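Local coordinates for phosphoenolpyruvate--protein phosphotransferase (Escherichia coli, PDB 5T12) that probably passes the phosphoryl group of phosphoenolpyruvate to the carrier protein NPr in the nitrogen-metabolic phosphotransferase system, at residues Arg1-Ile13 / Val192-Ile205. The protein carries 1 engineered substitution. Residues are numbered along the deposited sequence; the frame is centred on the assembly and turned at random.
Sequences RIRALPAAPGVAI and VRALGIPTVMGADI
Opposite the single residue Thr-199 stand two, Ala-7 and Ala-8: a classic beta bulge where edge strand 5-8 pairs antiparallel with strand 199-201, in the mobile-domain beta/alpha fold of PEP-utilising enzymes. The evidence is a one-residue register shift between the pairs Pro-6/Val-200 and Ala-8/Thr-199. Thr-199 O accepts both Ala-7 N and Ala-8 N, each at 3.1 Å and from the same face of its carbonyl plane, while Thr-199 N bonds back to Ala-8 O. Before the bulge, Leu-5 and Met-201 exchange N-to-O bonds of 2.9 Å each way. The bulge leaves Ala-7 O to Arg-193, on the helix preceding strand 199-201: bent at chi3 (-71°), the side chain lays CG 3.6 Å from Ala-8 CB and brings NH1 within 2.8 Å of Ala-7 O, at the guanidinium edge. NH1 also bonds Ala-184 O, so two backbone carbonyls grip this one nitrogen. A leucine in place of Arg-193 would probably leave Ala-7 O without this donor and untie the bulge from the helix. On the sheet face of Pro-6 and Val-200, Ala-4 CB sits 3.4 Å from Ala-203 CB, tighter than usual carbon contact. It meets Val-200 CG2 just as closely, that methyl being anti to the backbone N (chi1 of CG1 78°). After Ala-8, the Pro-198 ring packs on Gly-10, where a CB would clash; Pro-198 CG lies 3.5 Å from Gly-10 C. At the other end, Ile-2 CG2 meets Ile-205 CD1 at 3.5 Å.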
loop_
_atom_site.group_PDB
_atom_site.type_symbol
_atom_site.label_atom_id
_atom_site.label_comp_id
_atom_site.label_asym_id
_atom_site.label_seq_id
_atom_site.Cartn_x
_atom_site.Cartn_y
_atom_site.Cartn_z
ATOM N N ARG A 1 -6.576 -24.495 7.318
ATOM C CA ARG A 1 -7.782 -23.852 7.826
ATOM C C ARG A 1 -7.495 -23.060 9.096
ATOM O O ARG A 1 -7.523 -23.609 10.197
ATOM C CB ARG A 1 -8.871 -24.891 8.092
ATOM C CG ARG A 1 -9.225 -25.721 6.875
ATOM C CD ARG A 1 -10.441 -26.597 7.110
ATOM N NE ARG A 1 -10.865 -27.246 5.873
ATOM C CZ ARG A 1 -11.788 -28.198 5.803
ATOM N NH1 ARG A 1 -12.107 -28.728 4.630
ATOM N NH2 ARG A 1 -12.390 -28.625 6.904
ATOM N N ILE A 2 -7.217 -21.769 8.941
ATOM C CA ILE A 2 -6.967 -20.874 10.065
ATOM C C ILE A 2 -8.179 -19.967 10.225
ATOM O O ILE A 2 -8.521 -19.203 9.313
ATOM C CB ILE A 2 -5.685 -20.049 9.877
ATOM C CG1 ILE A 2 -4.439 -20.898 10.152
ATOM C CG2 ILE A 2 -5.699 -18.845 10.806
ATOM C CD1 ILE A 2 -4.055 -21.844 9.031
ATOM N N ARG A 3 -8.831 -20.062 11.380
ATOM C CA ARG A 3 -9.940 -19.176 11.701
ATOM C C ARG A 3 -9.425 -17.766 11.958
ATOM O O ARG A 3 -8.367 -17.580 12.567
ATOM C CB ARG A 3 -10.687 -19.700 12.924
ATOM C CG ARG A 3 -11.881 -18.872 13.342
ATOM C CD ARG A 3 -12.538 -19.476 14.567
ATOM N NE ARG A 3 -12.818 -20.896 14.374
ATOM C CZ ARG A 3 -13.409 -21.671 15.276
ATOM N NH1 ARG A 3 -13.622 -22.953 15.012
ATOM N NH2 ARG A 3 -13.788 -21.166 16.442
ATOM N N ALA A 4 -10.176 -16.770 11.500
ATOM C CA ALA A 4 -9.715 -15.388 11.580
ATOM C C ALA A 4 -10.898 -14.450 11.359
ATOM O O ALA A 4 -12.046 -14.883 11.223
ATOM C CB ALA A 4 -8.600 -15.128 10.572
ATOM N N LEU A 5 -10.594 -13.133 11.312
ATOM C CA LEU A 5 -11.562 -12.039 11.321
ATOM C C LEU A 5 -11.778 -11.495 9.916
ATOM O O LEU A 5 -10.807 -11.073 9.268
ATOM C CB LEU A 5 -11.080 -10.920 12.243
ATOM C CG LEU A 5 -12.096 -9.984 12.910
ATOM C CD1 LEU A 5 -11.413 -9.172 14.001
ATOM C CD2 LEU A 5 -12.776 -9.056 11.911
ATOM N N PRO A 6 -13.011 -11.466 9.431
ATOM C CA PRO A 6 -13.307 -10.886 8.109
ATOM C C PRO A 6 -13.259 -9.370 8.156
ATOM O O PRO A 6 -14.114 -8.719 8.772
ATOM C CB PRO A 6 -14.718 -11.411 7.808
ATOM C CG PRO A 6 -15.332 -11.611 9.154
ATOM C CD PRO A 6 -14.215 -12.037 10.066
ATOM N N ALA A 7 -12.252 -8.790 7.502
ATOM C CA ALA A 7 -12.085 -7.343 7.463
ATOM C C ALA A 7 -12.586 -6.714 6.172
ATOM O O ALA A 7 -13.036 -5.563 6.192
ATOM C CB ALA A 7 -10.612 -6.972 7.660
ATOM N N ALA A 8 -12.515 -7.433 5.051
ATOM C CA ALA A 8 -12.994 -6.936 3.774
ATOM C C ALA A 8 -13.485 -8.122 2.959
ATOM O O ALA A 8 -12.789 -9.145 2.890
ATOM C CB ALA A 8 -11.907 -6.181 3.005
ATOM N N PRO A 9 -14.656 -8.018 2.337
ATOM C CA PRO A 9 -15.235 -9.181 1.656
ATOM C C PRO A 9 -14.468 -9.545 0.396
ATOM O O PRO A 9 -13.678 -8.767 -0.142
ATOM C CB PRO A 9 -16.659 -8.721 1.325
ATOM C CG PRO A 9 -16.543 -7.235 1.203
ATOM C CD PRO A 9 -15.508 -6.821 2.216
ATOM N N GLY A 10 -14.720 -10.763 -0.074
ATOM C CA GLY A 10 -14.116 -11.274 -1.285
ATOM C C GLY A 10 -13.447 -12.610 -1.072
ATOM O O GLY A 10 -13.291 -13.097 0.059
ATOM N N VAL A 11 -13.056 -13.223 -2.184
ATOM C CA VAL A 11 -12.318 -14.478 -2.203
ATOM C C VAL A 11 -11.152 -14.326 -3.169
ATOM O O VAL A 11 -11.289 -13.701 -4.227
ATOM C CB VAL A 11 -13.210 -15.673 -2.609
ATOM C CG1 VAL A 11 -12.424 -16.977 -2.564
ATOM C CG2 VAL A 11 -14.436 -15.762 -1.713
ATOM N N ALA A 12 -10.003 -14.888 -2.802
ATOM C CA ALA A 12 -8.823 -14.837 -3.653
ATOM C C ALA A 12 -7.940 -16.039 -3.357
ATOM O O ALA A 12 -7.921 -16.554 -2.237
ATOM C CB ALA A 12 -8.034 -13.538 -3.451
ATOM N N ILE A 13 -7.214 -16.483 -4.380
ATOM C CA ILE A 13 -6.241 -17.560 -4.252
ATOM C C ILE A 13 -4.961 -17.123 -4.951
ATOM O O ILE A 13 -4.996 -16.689 -6.107
ATOM C CB ILE A 13 -6.769 -18.889 -4.833
ATOM C CG1 ILE A 13 -5.703 -19.981 -4.728
ATOM C CG2 ILE A 13 -7.247 -18.714 -6.273
ATOM C CD1 ILE A 13 -6.189 -21.352 -5.145
ATOM N N VAL A 192 -8.636 -1.074 2.192
ATOM C CA VAL A 192 -8.799 -2.323 1.455
ATOM C C VAL A 192 -10.267 -2.576 1.133
ATOM O O VAL A 192 -10.588 -3.150 0.086
ATOM C CB VAL A 192 -8.178 -3.504 2.227
ATOM C CG1 VAL A 192 -6.661 -3.387 2.247
ATOM C CG2 VAL A 192 -8.726 -3.577 3.640
ATOM N N ARG A 193 -11.181 -2.159 2.014
ATOM C CA ARG A 193 -12.600 -2.253 1.692
ATOM C C ARG A 193 -12.962 -1.325 0.540
ATOM O O ARG A 193 -13.766 -1.687 -0.327
ATOM C CB ARG A 193 -13.447 -1.935 2.924
ATOM C CG ARG A 193 -13.499 -3.052 3.953
ATOM C CD ARG A 193 -14.543 -2.773 5.025
ATOM N NE ARG A 193 -14.147 -1.685 5.912
ATOM C CZ ARG A 193 -13.509 -1.859 7.065
ATOM N NH1 ARG A 193 -13.193 -3.082 7.469
ATOM N NH2 ARG A 193 -13.186 -0.814 7.814
ATOM N N ALA A 194 -12.371 -0.128 0.514
ATOM C CA ALA A 194 -12.616 0.796 -0.586
ATOM C C ALA A 194 -12.058 0.269 -1.900
ATOM O O ALA A 194 -12.654 0.490 -2.960
ATOM C CB ALA A 194 -12.013 2.165 -0.265
ATOM N N LEU A 195 -10.926 -0.431 -1.852
ATOM C CA LEU A 195 -10.291 -0.974 -3.044
ATOM C C LEU A 195 -10.848 -2.332 -3.455
ATOM O O LEU A 195 -10.525 -2.809 -4.549
ATOM C CB LEU A 195 -8.779 -1.089 -2.827
ATOM C CG LEU A 195 -8.022 0.233 -2.672
ATOM C CD1 LEU A 195 -6.620 -0.009 -2.137
ATOM C CD2 LEU A 195 -7.968 0.974 -3.999
ATOM N N GLY A 196 -11.668 -2.960 -2.617
ATOM C CA GLY A 196 -12.247 -4.244 -2.964
ATOM C C GLY A 196 -11.286 -5.407 -2.877
ATOM O O GLY A 196 -11.380 -6.340 -3.679
ATOM N N ILE A 197 -10.368 -5.381 -1.920
ATOM C CA ILE A 197 -9.371 -6.436 -1.742
ATOM C C ILE A 197 -9.830 -7.332 -0.621
ATOM O O ILE A 197 -10.076 -6.842 0.500
ATOM C CB ILE A 197 -7.982 -5.847 -1.445
ATOM C CG1 ILE A 197 -7.599 -4.794 -2.484
ATOM C CG2 ILE A 197 -6.942 -6.955 -1.392
ATOM C CD1 ILE A 197 -6.263 -4.134 -2.214
ATOM N N PRO A 198 -9.982 -8.643 -0.833
ATOM C CA PRO A 198 -10.292 -9.552 0.272
ATOM C C PRO A 198 -9.205 -9.487 1.335
ATOM O O PRO A 198 -8.012 -9.575 1.035
ATOM C CB PRO A 198 -10.351 -10.928 -0.399
ATOM C CG PRO A 198 -10.625 -10.637 -1.839
ATOM C CD PRO A 198 -9.938 -9.340 -2.133
ATOM N N THR A 199 -9.624 -9.322 2.588
ATOM C CA THR A 199 -8.676 -9.097 3.671
ATOM C C THR A 199 -9.167 -9.788 4.933
ATOM O O THR A 199 -10.348 -9.694 5.278
ATOM C CB THR A 199 -8.480 -7.596 3.921
ATOM O OG1 THR A 199 -7.868 -6.997 2.771
ATOM C CG2 THR A 199 -7.594 -7.358 5.137
ATOM N N VAL A 200 -8.253 -10.475 5.615
ATOM C CA VAL A 200 -8.542 -11.163 6.865
ATOM C C VAL A 200 -7.522 -10.709 7.905
ATOM O O VAL A 200 -6.361 -10.441 7.573
ATOM C CB VAL A 200 -8.529 -12.698 6.670
ATOM C CG1 VAL A 200 -7.110 -13.243 6.610
ATOM C CG2 VAL A 200 -9.344 -13.383 7.738
ATOM N N MET A 201 -7.962 -10.585 9.158
ATOM C CA MET A 201 -7.127 -10.024 10.214
ATOM C C MET A 201 -7.251 -10.860 11.480
ATOM O O MET A 201 -8.066 -11.783 11.567
ATOM C CB MET A 201 -7.495 -8.565 10.511
ATOM C CG MET A 201 -7.147 -7.582 9.403
ATOM S SD MET A 201 -7.596 -5.888 9.831
ATOM C CE MET A 201 -6.972 -4.996 8.410
ATOM N N GLY A 202 -6.429 -10.517 12.471
ATOM C CA GLY A 202 -6.447 -11.211 13.751
ATOM C C GLY A 202 -6.189 -12.697 13.649
ATOM O O GLY A 202 -6.663 -13.463 14.492
ATOM N N ALA A 203 -5.431 -13.120 12.643
ATOM C CA ALA A 203 -5.263 -14.527 12.311
ATOM C C ALA A 203 -3.986 -15.066 12.941
ATOM O O ALA A 203 -2.896 -14.548 12.678
ATOM C CB ALA A 203 -5.216 -14.711 10.795
ATOM N N ASP A 204 -4.122 -16.112 13.758
ATOM C CA ASP A 204 -2.956 -16.848 14.230
ATOM C C ASP A 204 -2.170 -17.347 13.026
ATOM O O ASP A 204 -2.588 -18.290 12.347
ATOM C CB ASP A 204 -3.369 -18.010 15.139
ATOM C CG ASP A 204 -4.006 -17.539 16.433
ATOM O OD1 ASP A 204 -3.811 -16.362 16.799
ATOM O OD2 ASP A 204 -4.700 -18.346 17.086
ATOM N N ILE A 205 -1.037 -16.705 12.743
ATOM C CA ILE A 205 -0.333 -16.911 11.486
ATOM C C ILE A 205 1.110 -16.478 11.676
ATOM O O ILE A 205 1.406 -15.598 12.486
ATOM C CB ILE A 205 -1.024 -16.138 10.332
ATOM C CG1 ILE A 205 -1.624 -17.112 9.322
ATOM C CG2 ILE A 205 -0.079 -15.138 9.663
ATOM C CD1 ILE A 205 -3.110 -17.041 9.279
#